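Local coordinates for proline iminopeptidase (Streptomyces halstedii, PDB 3WMR), which is an amidohydrolase of the alpha/beta hydrolase fold that acts on polyketide substrates and belongs to a family that includes prolyl aminopeptidases, at residues L52-P56 with S126-G132; Y62-M66 with V294-E298; V148-S154 with T272-F276; T258-R264 with V283-E289; G263-A268 with N290-V294. All coordinates share one frame. Numbering follows the deposited sequence.

Contact 1: residues L52-P56 with S126-G132; sequences LHGGP and SWGGMLG
Build the loop L52-P56 as an arch over the first two turns of helix 127-137, with L52 CA 4.6 Å from G128 CA and G54 CA 4.4 Å from W127 CA. L52 leaves its strand extended; G55 turns sharply at phi/psi 107/-105, and a cis peptide leads into P56. S126, the predicted nucleophile, sits at 67/-136, the strained turn of a nucleophile elbow (GxSxG) between strand and helix. Its OG, chi1 t, lies 3.6 Å from G54 CA, where a beta carbon would clash, and takes a very short 2.5 Å bond from W127 N. W127 opens the helix with chi1 at 140°; P56 CG lies over its indole face, 3.7 Å from the five-membered ring centroid, while W127 CD1 comes 3.2 Å from H53 O. Next, G128 presses bare backbone on the arch: its CA is 3.6 Å from L52 O, and any side chain would hit that carbonyl. L131 CG meets L52 CD1 at 4.5 Å, and G132 CA meets the same CD1 at 3.5 Å. Within the arch, H53 ND1 bonds G54 O (2.8 Å). As in relatives with this HGGP loop, the amides of G55 and W127 probably form the oxyanion hole. Around the contact, L52 pairs with strand 120-125, L52 and L131 reach helix 100-113, P56 touches helix 225-230, and Q81 holds W127 NE1.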
# COMPACT_ATOMS: atom_id res chain seq x y z
N LEU A 52 -3.38 -1.94 5.31
CA LEU A 52 -3.58 -2.46 3.96
C LEU A 52 -2.29 -2.31 3.16
O LEU A 52 -1.88 -1.18 2.85
CB LEU A 52 -4.72 -1.71 3.26
CG LEU A 52 -5.94 -1.40 4.14
CD1 LEU A 52 -6.96 -0.59 3.35
CD2 LEU A 52 -6.56 -2.67 4.70
N HIS A 53 -1.67 -3.43 2.81
CA HIS A 53 -0.46 -3.39 1.98
C HIS A 53 -0.75 -3.02 0.52
O HIS A 53 -1.91 -3.06 0.05
CB HIS A 53 0.32 -4.72 2.07
CG HIS A 53 -0.36 -5.89 1.43
ND1 HIS A 53 -0.63 -5.96 0.08
CD2 HIS A 53 -0.78 -7.06 1.96
CE1 HIS A 53 -1.19 -7.12 -0.20
NE2 HIS A 53 -1.31 -7.80 0.93
N GLY A 54 0.33 -2.69 -0.19
CA GLY A 54 0.28 -2.25 -1.58
C GLY A 54 0.28 -3.37 -2.61
O GLY A 54 -0.10 -4.51 -2.31
N GLY A 55 0.75 -3.04 -3.81
CA GLY A 55 0.66 -3.91 -4.98
C GLY A 55 -0.39 -3.41 -5.97
O GLY A 55 -0.14 -2.46 -6.72
N PRO A 56 -1.57 -4.06 -6.05
CA PRO A 56 -2.01 -5.27 -5.36
C PRO A 56 -1.00 -6.42 -5.54
O PRO A 56 -0.21 -6.39 -6.49
CB PRO A 56 -3.31 -5.64 -6.05
CG PRO A 56 -3.79 -4.41 -6.74
CD PRO A 56 -2.60 -3.53 -6.96
N SER A 126 0.27 2.64 -0.54
CA SER A 126 0.29 2.36 -1.99
C SER A 126 -1.12 2.00 -2.45
O SER A 126 -2.08 2.68 -2.06
CB SER A 126 1.37 1.28 -2.33
OG SER A 126 1.18 0.59 -3.57
N TRP A 127 -1.26 0.96 -3.27
CA TRP A 127 -2.58 0.39 -3.59
C TRP A 127 -3.54 0.32 -2.39
O TRP A 127 -4.74 0.60 -2.53
CB TRP A 127 -2.42 -1.00 -4.27
CG TRP A 127 -3.42 -2.03 -3.82
CD1 TRP A 127 -3.24 -2.98 -2.88
CD2 TRP A 127 -4.76 -2.17 -4.29
NE1 TRP A 127 -4.39 -3.71 -2.72
CE2 TRP A 127 -5.33 -3.25 -3.60
CE3 TRP A 127 -5.52 -1.50 -5.25
CZ2 TRP A 127 -6.65 -3.67 -3.82
CZ3 TRP A 127 -6.84 -1.92 -5.48
CH2 TRP A 127 -7.38 -3.00 -4.76
N GLY A 128 -3.02 -0.08 -1.24
CA GLY A 128 -3.80 -0.20 -0.02
C GLY A 128 -4.47 1.09 0.42
O GLY A 128 -5.54 1.06 1.02
N GLY A 129 -3.84 2.22 0.11
CA GLY A 129 -4.42 3.52 0.37
C GLY A 129 -5.59 3.79 -0.57
O GLY A 129 -6.52 4.51 -0.21
N MET A 130 -5.52 3.24 -1.78
CA MET A 130 -6.61 3.38 -2.76
C MET A 130 -7.80 2.52 -2.36
O MET A 130 -8.97 2.97 -2.42
CB MET A 130 -6.13 3.04 -4.18
CG MET A 130 -4.97 3.90 -4.67
SD MET A 130 -4.41 3.53 -6.34
CE MET A 130 -5.55 4.52 -7.32
N LEU A 131 -7.51 1.27 -2.01
CA LEU A 131 -8.49 0.35 -1.42
C LEU A 131 -9.12 0.96 -0.16
O LEU A 131 -10.34 1.00 -0.02
CB LEU A 131 -7.83 -1.02 -1.11
CG LEU A 131 -8.71 -2.10 -0.46
CD1 LEU A 131 -9.86 -2.48 -1.38
CD2 LEU A 131 -7.91 -3.33 -0.07
N GLY A 132 -8.27 1.45 0.76
CA GLY A 132 -8.76 2.12 1.96
C GLY A 132 -9.73 3.26 1.67
O GLY A 132 -10.73 3.42 2.38

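Contact 2: residues Y62-M66 with V294-E298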
# COMPACT_ATOMS: atom_id res chain seq x y z
N TYR A 62 6.84 -5.99 4.42
CA TYR A 62 7.52 -4.68 4.39
C TYR A 62 6.91 -3.62 5.32
O TYR A 62 7.51 -2.58 5.54
CB TYR A 62 7.61 -4.14 2.95
CG TYR A 62 6.33 -3.46 2.45
CD1 TYR A 62 5.23 -4.21 2.06
CD2 TYR A 62 6.23 -2.07 2.35
CE1 TYR A 62 4.06 -3.61 1.63
CE2 TYR A 62 5.05 -1.45 1.89
CZ TYR A 62 3.97 -2.24 1.54
OH TYR A 62 2.79 -1.68 1.10
N LEU A 63 5.71 -3.88 5.85
CA LEU A 63 5.07 -2.97 6.80
C LEU A 63 5.33 -3.34 8.26
O LEU A 63 4.76 -2.72 9.16
CB LEU A 63 3.55 -2.92 6.56
CG LEU A 63 3.11 -2.29 5.24
CD1 LEU A 63 1.60 -2.35 5.08
CD2 LEU A 63 3.58 -0.85 5.13
N LEU A 64 6.20 -4.33 8.52
CA LEU A 64 6.36 -4.89 9.88
C LEU A 64 6.94 -3.90 10.89
O LEU A 64 6.65 -3.99 12.06
CB LEU A 64 7.21 -6.17 9.87
CG LEU A 64 6.45 -7.45 9.53
CD1 LEU A 64 7.43 -8.60 9.27
CD2 LEU A 64 5.46 -7.80 10.63
N ALA A 65 7.69 -2.92 10.42
CA ALA A 65 8.13 -1.79 11.24
C ALA A 65 7.03 -1.12 12.05
O ALA A 65 7.27 -0.61 13.14
CB ALA A 65 8.79 -0.75 10.35
N MET A 66 5.82 -1.12 11.52
CA MET A 66 4.71 -0.43 12.15
C MET A 66 4.16 -1.10 13.42
O MET A 66 3.22 -0.58 14.04
CB MET A 66 3.60 -0.22 11.12
CG MET A 66 4.05 0.70 10.00
SD MET A 66 2.74 1.15 8.84
CE MET A 66 1.57 1.91 9.96
N VAL A 294 8.78 4.38 1.19
CA VAL A 294 8.68 3.60 2.42
C VAL A 294 9.22 4.36 3.64
O VAL A 294 10.18 3.89 4.27
CB VAL A 294 9.36 2.22 2.28
CG1 VAL A 294 8.55 1.33 1.35
CG2 VAL A 294 10.80 2.34 1.79
N PRO A 295 8.59 5.50 3.99
CA PRO A 295 9.03 6.34 5.12
C PRO A 295 9.09 5.64 6.49
O PRO A 295 9.89 6.03 7.36
CB PRO A 295 8.02 7.49 5.12
CG PRO A 295 6.83 7.00 4.36
CD PRO A 295 7.36 6.01 3.36
N HIS A 296 8.26 4.62 6.67
CA HIS A 296 8.30 3.83 7.87
C HIS A 296 9.63 3.07 8.05
O HIS A 296 9.88 2.57 9.13
CB HIS A 296 7.12 2.85 7.91
CG HIS A 296 7.12 1.86 6.80
ND1 HIS A 296 6.72 2.18 5.51
CD2 HIS A 296 7.45 0.55 6.77
CE1 HIS A 296 6.81 1.11 4.74
NE2 HIS A 296 7.24 0.10 5.49
N LEU A 297 10.41 2.95 6.97
CA LEU A 297 11.73 2.31 6.98
C LEU A 297 12.82 3.36 6.85
O LEU A 297 13.85 3.29 7.52
CB LEU A 297 11.84 1.31 5.82
CG LEU A 297 11.09 -0.01 6.03
CD1 LEU A 297 11.07 -0.83 4.76
CD2 LEU A 297 11.73 -0.80 7.17
N GLU A 298 12.58 4.33 5.98
CA GLU A 298 13.54 5.36 5.66
C GLU A 298 13.70 6.38 6.77
O GLU A 298 14.82 6.82 7.04
CB GLU A 298 13.15 6.06 4.35
CG GLU A 298 13.26 5.12 3.16
CD GLU A 298 12.47 5.58 1.95
OE1 GLU A 298 11.36 6.13 2.14
OE2 GLU A 298 12.97 5.41 0.82
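H296 offers one face of its imidazole to L63, whose CD2 lies 4.1 Å from the ring centroid in a CH-pi contact. M66 SD comes in obliquely from the same side, 5.2 Å from the H296 ring centroid. The rim of the ring does the polar work: H296 NE2 donates to Y62 O at 2.7 Å, so the histidine is tied to a carbonyl of the 3-10 segment 62-66 as well as packed against its side chains. A65 CB fills the space beside the ring edge, 3.7 Å from H296 O and 4.3 Å from L297 CD2. The Y62 ring stands oblique to the imidazole, centroids 5.9 Å apart, and its CD2 touches V294 CG1 at 4.2 Å. One histidine thus plugs into a pocket lined by the 3-10 segment 62-66, where M66 N bonds L63 O at 3.0 Å. The plug stands on the short helix 295-298, which begins right after V294 at the N-cap position; V294 O accepts from L297 N (2.9 Å) and E298 N (3.0 Å). The helix starts two residues after H293, the predicted catalytic histidine, so the contact joins the loop after strand 49-52 to the end of the histidine loop. Y62 OH goes on to Q125 and G54 N, L63 and M66 pack on strand 120-125, L64 touches helix 211-222, and M66 and P295 lean on F303 of helix 300-312.

Contact 3: residues V148-S154 with T272-F276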
# COMPACT_ATOMS: atom_id res chain seq x y z
N VAL A 148 -3.80 7.45 4.09
CA VAL A 148 -3.39 7.05 2.75
C VAL A 148 -1.94 7.49 2.60
O VAL A 148 -1.63 8.68 2.43
CB VAL A 148 -4.31 7.63 1.64
CG1 VAL A 148 -5.72 7.10 1.81
CG2 VAL A 148 -4.29 9.15 1.63
N ALA A 149 -1.06 6.49 2.69
CA ALA A 149 0.37 6.66 2.73
C ALA A 149 1.00 6.19 1.43
O ALA A 149 0.83 5.04 1.06
CB ALA A 149 0.95 5.85 3.89
N ASN A 150 1.72 7.09 0.74
CA ASN A 150 2.44 6.74 -0.48
C ASN A 150 1.49 6.19 -1.52
O ASN A 150 1.80 5.25 -2.26
CB ASN A 150 3.56 5.73 -0.19
CG ASN A 150 4.28 6.05 1.11
OD1 ASN A 150 4.98 7.06 1.21
ND2 ASN A 150 4.08 5.24 2.10
N ALA A 151 0.31 6.78 -1.56
CA ALA A 151 -0.78 6.24 -2.37
C ALA A 151 -1.34 7.29 -3.29
O ALA A 151 -1.78 8.34 -2.83
CB ALA A 151 -1.88 5.70 -1.47
N PRO A 152 -1.36 7.01 -4.62
CA PRO A 152 -1.93 7.96 -5.58
C PRO A 152 -3.44 7.93 -5.56
O PRO A 152 -4.01 6.92 -5.15
CB PRO A 152 -1.44 7.40 -6.92
CG PRO A 152 -1.48 5.93 -6.72
CD PRO A 152 -1.08 5.71 -5.26
N ALA A 153 -4.09 9.00 -6.02
CA ALA A 153 -5.55 9.02 -6.17
C ALA A 153 -5.99 8.47 -7.53
O ALA A 153 -7.16 8.11 -7.71
CB ALA A 153 -6.09 10.43 -6.00
N SER A 154 -5.06 8.40 -8.47
CA SER A 154 -5.35 7.97 -9.84
C SER A 154 -4.13 7.34 -10.48
O SER A 154 -3.07 7.93 -10.51
CB SER A 154 -5.76 9.16 -10.68
OG SER A 154 -5.77 8.83 -12.07
N THR A 272 0.28 13.33 -7.56
CA THR A 272 -0.56 12.10 -7.52
C THR A 272 -1.53 12.13 -6.36
O THR A 272 -2.61 11.57 -6.45
CB THR A 272 0.26 10.79 -7.40
OG1 THR A 272 0.97 10.77 -6.16
CG2 THR A 272 1.23 10.63 -8.55
N VAL A 273 -1.15 12.81 -5.27
CA VAL A 273 -2.00 12.88 -4.08
C VAL A 273 -2.87 14.15 -4.01
O VAL A 273 -3.69 14.29 -3.12
CB VAL A 273 -1.18 12.74 -2.78
CG1 VAL A 273 -0.40 11.45 -2.78
CG2 VAL A 273 -0.26 13.93 -2.55
N LYS A 274 -2.71 15.07 -4.96
CA LYS A 274 -3.44 16.33 -4.93
C LYS A 274 -4.97 16.17 -4.89
O LYS A 274 -5.64 16.91 -4.16
CB LYS A 274 -3.03 17.23 -6.11
CG LYS A 274 -3.44 18.69 -5.95
CD LYS A 274 -2.52 19.60 -6.76
CE LYS A 274 -2.86 21.07 -6.58
NZ LYS A 274 -4.29 21.35 -6.88
N PRO A 275 -5.53 15.20 -5.65
CA PRO A 275 -6.96 15.01 -5.52
C PRO A 275 -7.43 14.68 -4.08
O PRO A 275 -8.53 15.06 -3.73
CB PRO A 275 -7.25 13.86 -6.49
CG PRO A 275 -6.16 13.95 -7.50
CD PRO A 275 -4.96 14.31 -6.67
N PHE A 276 -6.62 13.98 -3.26
CA PHE A 276 -7.01 13.74 -1.86
C PHE A 276 -7.14 15.08 -1.13
O PHE A 276 -8.11 15.32 -0.41
CB PHE A 276 -6.00 12.88 -1.10
CG PHE A 276 -5.95 11.45 -1.53
CD1 PHE A 276 -6.96 10.58 -1.20
CD2 PHE A 276 -4.84 10.96 -2.20
CE1 PHE A 276 -6.90 9.25 -1.58
CE2 PHE A 276 -4.77 9.63 -2.59
CZ PHE A 276 -5.79 8.77 -2.27
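The ring of F276 is the bump here, and the bend in the chain from V148 to A153 is its hollow. V148 CG2 sits almost squarely over one face, 4.0 Å from the ring centroid and 3° off the normal; A153 CB covers the opposite face at 4.1 Å. The floor between them is backbone, with A151 O 3.3 Å from F276 CE2 and P152 C 3.7 Å from that same carbon. This is where strand 143-149 of the alpha/beta hydrolase sheet gives way to the loop running to helix 155-166, and helix 270-279 packs across that exit, with V273 and F276 also resting on V260 of the next strand. A smaller knob, A153 CB, drops against P275 CB at 3.7 Å, and P152 CB meets T272 CB at 3.8 Å. A shape change in the helix supplies the one polar link. P275 has no amide proton, and F276 N turns weakly to V273 O at 2.9 Å; T272 O is thus open to A153 N, which donates to it at 3.0 Å and 169°. V273 CG1 tucks against A151 O at 3.4 Å, and S154 then takes the N-cap position of helix 155-166.

Contact 4: residues T258-R264 with V283-E289; sequences TMVLIGR and VRYEVLE
Lay two extended parallel strands, 258-263 and 283-288, with axes 4.6 Å apart and crossing at -19°. The register runs in step from T258 with V283 to G263 with L288. Backbone bonds zigzag: R284 N–T258 O 2.9 Å, V260 N–R284 O 2.7 Å, E286 N–V260 O 2.8 Å, I262 N–E286 O 3.1 Å, L288 N–I262 O 2.9 Å, and R264 N–L288 O 2.9 Å. On one face set V260 t, V287 t, V283 p and I262 chi1 p, chi2 t: V260 CG2 meets V283 CG2 at 3.8 Å, and Y285, chi1 t, leans forward, toward the C-terminal end of the strands, so that Y285 OH is 3.6 Å from I262 CD1. Helix 270-279 covers this face through V273 and F276, completing the beta-alpha-beta crossover at one edge of the hydrolase sheet. The other face carries M259 and L261, both chi1 t, R284 chi1 p, L288 m, p, and E286 m, m, its CG 3.8 Å from M259 SD and its end leading away; M259 CG lies 3.7 Å from R284 CG, L261 CG 3.8 Å from L288 CD1, and helix 300-312 packs there. Past the strands, R264 (t, p, p) curls over V287, CZ to CG1 3.8 Å, forming a salt bridge with E289 (m, m), NE to OE1 2.9 Å. Water 1 joins T258 O (3.1 Å) to R284 NE (2.9 Å).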
# COMPACT_ATOMS: atom_id res chain seq x y z
N THR A 258 -8.81 12.22 7.55
CA THR A 258 -7.92 11.50 6.67
C THR A 258 -6.56 12.17 6.69
O THR A 258 -6.46 13.41 6.76
CB THR A 258 -8.51 11.47 5.24
OG1 THR A 258 -9.77 10.79 5.27
CG2 THR A 258 -7.56 10.76 4.27
N MET A 259 -5.49 11.37 6.65
CA MET A 259 -4.13 11.92 6.56
C MET A 259 -3.44 11.41 5.29
O MET A 259 -3.42 10.20 5.05
CB MET A 259 -3.27 11.58 7.78
CG MET A 259 -1.86 12.16 7.68
SD MET A 259 -0.82 12.08 9.17
CE MET A 259 -0.98 10.35 9.56
N VAL A 260 -2.90 12.34 4.49
CA VAL A 260 -2.06 12.00 3.35
C VAL A 260 -0.61 12.10 3.80
O VAL A 260 -0.20 13.15 4.30
CB VAL A 260 -2.28 12.95 2.16
CG1 VAL A 260 -1.32 12.62 1.02
CG2 VAL A 260 -3.73 12.88 1.69
N LEU A 261 0.13 11.01 3.65
CA LEU A 261 1.52 10.94 4.09
C LEU A 261 2.32 10.39 2.93
O LEU A 261 2.08 9.26 2.49
CB LEU A 261 1.66 10.03 5.31
CG LEU A 261 3.04 10.01 6.01
CD1 LEU A 261 2.84 9.76 7.49
CD2 LEU A 261 3.99 8.97 5.43
N ILE A 262 3.27 11.19 2.44
CA ILE A 262 4.16 10.77 1.37
C ILE A 262 5.58 11.14 1.75
O ILE A 262 5.81 11.91 2.71
CB ILE A 262 3.78 11.41 0.01
CG1 ILE A 262 3.85 12.94 0.10
CG2 ILE A 262 2.38 10.99 -0.44
CD1 ILE A 262 3.74 13.64 -1.23
N GLY A 263 6.53 10.57 1.02
CA GLY A 263 7.93 11.02 1.12
C GLY A 263 8.18 12.14 0.13
O GLY A 263 7.53 12.20 -0.91
N ARG A 264 9.14 13.02 0.44
CA ARG A 264 9.51 14.11 -0.48
C ARG A 264 9.95 13.54 -1.84
O ARG A 264 9.60 14.08 -2.89
CB ARG A 264 10.62 14.99 0.14
CG ARG A 264 11.14 16.15 -0.72
CD ARG A 264 10.03 17.06 -1.27
NE ARG A 264 9.49 18.00 -0.28
CZ ARG A 264 8.28 18.57 -0.32
NH1 ARG A 264 7.40 18.30 -1.29
NH2 ARG A 264 7.92 19.41 0.65
N VAL A 283 -8.93 16.58 5.78
CA VAL A 283 -7.68 15.97 5.33
C VAL A 283 -6.45 16.76 5.69
O VAL A 283 -6.41 17.99 5.57
CB VAL A 283 -7.70 15.71 3.81
CG1 VAL A 283 -7.79 17.02 3.01
CG2 VAL A 283 -6.49 14.87 3.38
N ARG A 284 -5.42 16.05 6.14
CA ARG A 284 -4.16 16.68 6.52
C ARG A 284 -3.01 16.06 5.74
O ARG A 284 -3.10 14.92 5.31
CB ARG A 284 -3.97 16.60 8.04
CG ARG A 284 -3.72 15.22 8.59
CD ARG A 284 -3.84 15.21 10.12
NE ARG A 284 -5.23 15.19 10.57
CZ ARG A 284 -5.61 14.99 11.83
NH1 ARG A 284 -4.71 14.80 12.80
NH2 ARG A 284 -6.90 15.00 12.14
N TYR A 285 -1.95 16.85 5.56
CA TYR A 285 -0.86 16.56 4.63
C TYR A 285 0.50 16.52 5.35
O TYR A 285 0.88 17.48 6.04
CB TYR A 285 -0.86 17.68 3.58
CG TYR A 285 0.05 17.48 2.39
CD1 TYR A 285 0.15 16.25 1.74
CD2 TYR A 285 0.78 18.56 1.86
CE1 TYR A 285 0.97 16.08 0.64
CE2 TYR A 285 1.59 18.40 0.75
CZ TYR A 285 1.68 17.16 0.14
OH TYR A 285 2.47 16.98 -0.96
N GLU A 286 1.23 15.43 5.17
CA GLU A 286 2.55 15.28 5.78
C GLU A 286 3.53 14.77 4.75
O GLU A 286 3.23 13.80 4.05
CB GLU A 286 2.48 14.28 6.94
CG GLU A 286 1.65 14.73 8.12
CD GLU A 286 2.31 15.83 8.94
OE1 GLU A 286 3.49 16.17 8.70
OE2 GLU A 286 1.62 16.35 9.84
N VAL A 287 4.69 15.42 4.67
CA VAL A 287 5.77 15.02 3.78
C VAL A 287 7.00 14.71 4.61
O VAL A 287 7.44 15.53 5.40
CB VAL A 287 6.10 16.12 2.75
CG1 VAL A 287 7.16 15.64 1.77
CG2 VAL A 287 4.84 16.54 1.99
N LEU A 288 7.53 13.50 4.47
CA LEU A 288 8.73 13.12 5.17
C LEU A 288 9.90 13.39 4.23
O LEU A 288 10.08 12.75 3.19
CB LEU A 288 8.64 11.68 5.65
CG LEU A 288 7.76 11.56 6.91
CD1 LEU A 288 6.29 11.83 6.59
CD2 LEU A 288 7.91 10.21 7.58
N GLU A 289 10.69 14.38 4.63
CA GLU A 289 11.65 15.03 3.73
C GLU A 289 12.83 14.18 3.32
O GLU A 289 13.48 14.48 2.33
CB GLU A 289 12.15 16.34 4.37
CG GLU A 289 11.06 17.37 4.62
CD GLU A 289 10.35 17.86 3.35
OE1 GLU A 289 10.83 17.59 2.23
OE2 GLU A 289 9.29 18.52 3.48
O HOH W 1 -7.61 15.24 8.94
O HOH W 2 4.11 18.73 -1.54

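Contact 5: residues G263-A268 with N290-V294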
# COMPACT_ATOMS: atom_id res chain seq x y z
N GLY A 263 6.53 10.57 1.02
CA GLY A 263 7.93 11.02 1.12
C GLY A 263 8.18 12.14 0.13
O GLY A 263 7.53 12.20 -0.91
N ARG A 264 9.14 13.02 0.44
CA ARG A 264 9.51 14.11 -0.48
C ARG A 264 9.95 13.54 -1.84
O ARG A 264 9.60 14.08 -2.89
CB ARG A 264 10.62 14.99 0.14
CG ARG A 264 11.14 16.15 -0.72
CD ARG A 264 10.03 17.06 -1.27
NE ARG A 264 9.49 18.00 -0.28
CZ ARG A 264 8.28 18.57 -0.32
NH1 ARG A 264 7.40 18.30 -1.29
NH2 ARG A 264 7.92 19.41 0.65
N HIS A 265 10.68 12.42 -1.80
CA HIS A 265 11.21 11.75 -2.99
C HIS A 265 10.30 10.63 -3.54
O HIS A 265 10.70 9.87 -4.41
CB HIS A 265 12.60 11.19 -2.66
CG HIS A 265 13.54 12.22 -2.09
ND1 HIS A 265 14.02 12.15 -0.80
CD2 HIS A 265 14.05 13.35 -2.63
CE1 HIS A 265 14.80 13.19 -0.57
NE2 HIS A 265 14.84 13.93 -1.66
N ASP A 266 9.08 10.55 -3.03
CA ASP A 266 8.14 9.47 -3.33
C ASP A 266 7.75 9.44 -4.81
O ASP A 266 7.50 10.48 -5.41
CB ASP A 266 6.89 9.67 -2.47
CG ASP A 266 6.09 8.39 -2.23
OD1 ASP A 266 6.05 7.46 -3.08
OD2 ASP A 266 5.43 8.36 -1.15
N GLU A 267 7.73 8.25 -5.39
CA GLU A 267 7.03 8.02 -6.68
C GLU A 267 5.55 8.48 -6.61
O GLU A 267 4.97 8.89 -7.62
CB GLU A 267 7.11 6.56 -7.10
CG GLU A 267 6.78 5.54 -6.03
CD GLU A 267 6.75 4.13 -6.55
OE1 GLU A 267 7.25 3.88 -7.66
OE2 GLU A 267 6.21 3.25 -5.84
N ALA A 268 4.96 8.37 -5.41
CA ALA A 268 3.65 8.96 -5.14
C ALA A 268 3.87 10.45 -4.91
O ALA A 268 4.02 10.91 -3.76
CB ALA A 268 2.99 8.29 -3.95
N ASN A 290 13.11 13.11 4.06
CA ASN A 290 14.19 12.20 3.69
C ASN A 290 13.70 10.80 3.35
O ASN A 290 14.44 9.81 3.47
CB ASN A 290 15.23 12.15 4.81
CG ASN A 290 15.79 13.52 5.13
OD1 ASN A 290 15.94 14.37 4.25
ND2 ASN A 290 16.09 13.74 6.40
N SER A 291 12.45 10.73 2.88
CA SER A 291 11.82 9.47 2.53
C SER A 291 11.36 9.50 1.06
O SER A 291 11.17 10.57 0.47
CB SER A 291 10.60 9.19 3.43
OG SER A 291 10.93 9.02 4.80
N SER A 292 11.21 8.32 0.50
CA SER A 292 10.49 8.14 -0.75
C SER A 292 9.21 7.35 -0.47
O SER A 292 8.28 7.87 0.15
CB SER A 292 11.37 7.46 -1.81
OG SER A 292 11.79 6.17 -1.40
N HIS A 293 9.16 6.10 -0.92
CA HIS A 293 7.92 5.33 -0.89
C HIS A 293 7.72 4.54 0.39
O HIS A 293 6.60 4.08 0.67
CB HIS A 293 7.90 4.37 -2.10
CG HIS A 293 6.54 3.90 -2.47
ND1 HIS A 293 5.56 4.75 -2.94
CD2 HIS A 293 6.01 2.66 -2.50
CE1 HIS A 293 4.47 4.05 -3.21
NE2 HIS A 293 4.72 2.78 -2.95
N VAL A 294 8.78 4.38 1.19
CA VAL A 294 8.68 3.60 2.42
C VAL A 294 9.22 4.36 3.64
O VAL A 294 10.18 3.89 4.27
CB VAL A 294 9.36 2.22 2.28
CG1 VAL A 294 8.55 1.33 1.35
CG2 VAL A 294 10.80 2.34 1.79
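The acid and histidine of the predicted catalytic triad meet here, D266 from the loop after strand 258-263 and H293 from the loop after strand 283-288. H293 ND1 donates to D266 OD1 at 2.8 Å, almost straight at 171°. The carboxylate is itself held: OD1 also takes A268 N at 2.7 Å in an Asx turn, and D266 OD2 takes G263 N at 3.3 Å. A type I turn from G263 to D266, closed by D266 N to G263 O at 3.1 Å, presents the acid. H265 N bonds S291 O at 3.0 Å, while G263 CA lies 3.3 Å from both S291 O and S292 O, so close that a beta carbon would clash. E267 OE2 sits over the H293 ring face, 3.3 Å from CE1. With ND1 committed as donor, H293 NE2 faces S126, lying 3.7 Å from S126 CB, consistent with H293 passing a proton to and from the nucleophile while D266 fixes its orientation.

How the contacts relate
From the N terminus, contact 1 opens first, after strand 49-52, and contact 2 opens a few residues further along the same loop; contact 1 closes at helix 127-137, but contact 2 waits for the far end of the chain, so the two cross. Contacts 3 and 4 lie wholly inside the long loop closed by contact 2. Contact 3 brings helix 270-279 onto the end of strand 143-149, and crosses contact 4, which pairs the last two strands. Contact 5 crosses both, continues from contact 4 through G263 and R264, and ends on V294, shared with contact 2. Its histidine reaches back to S126 in contact 1, uniting the predicted triad above the sheet's strand ends.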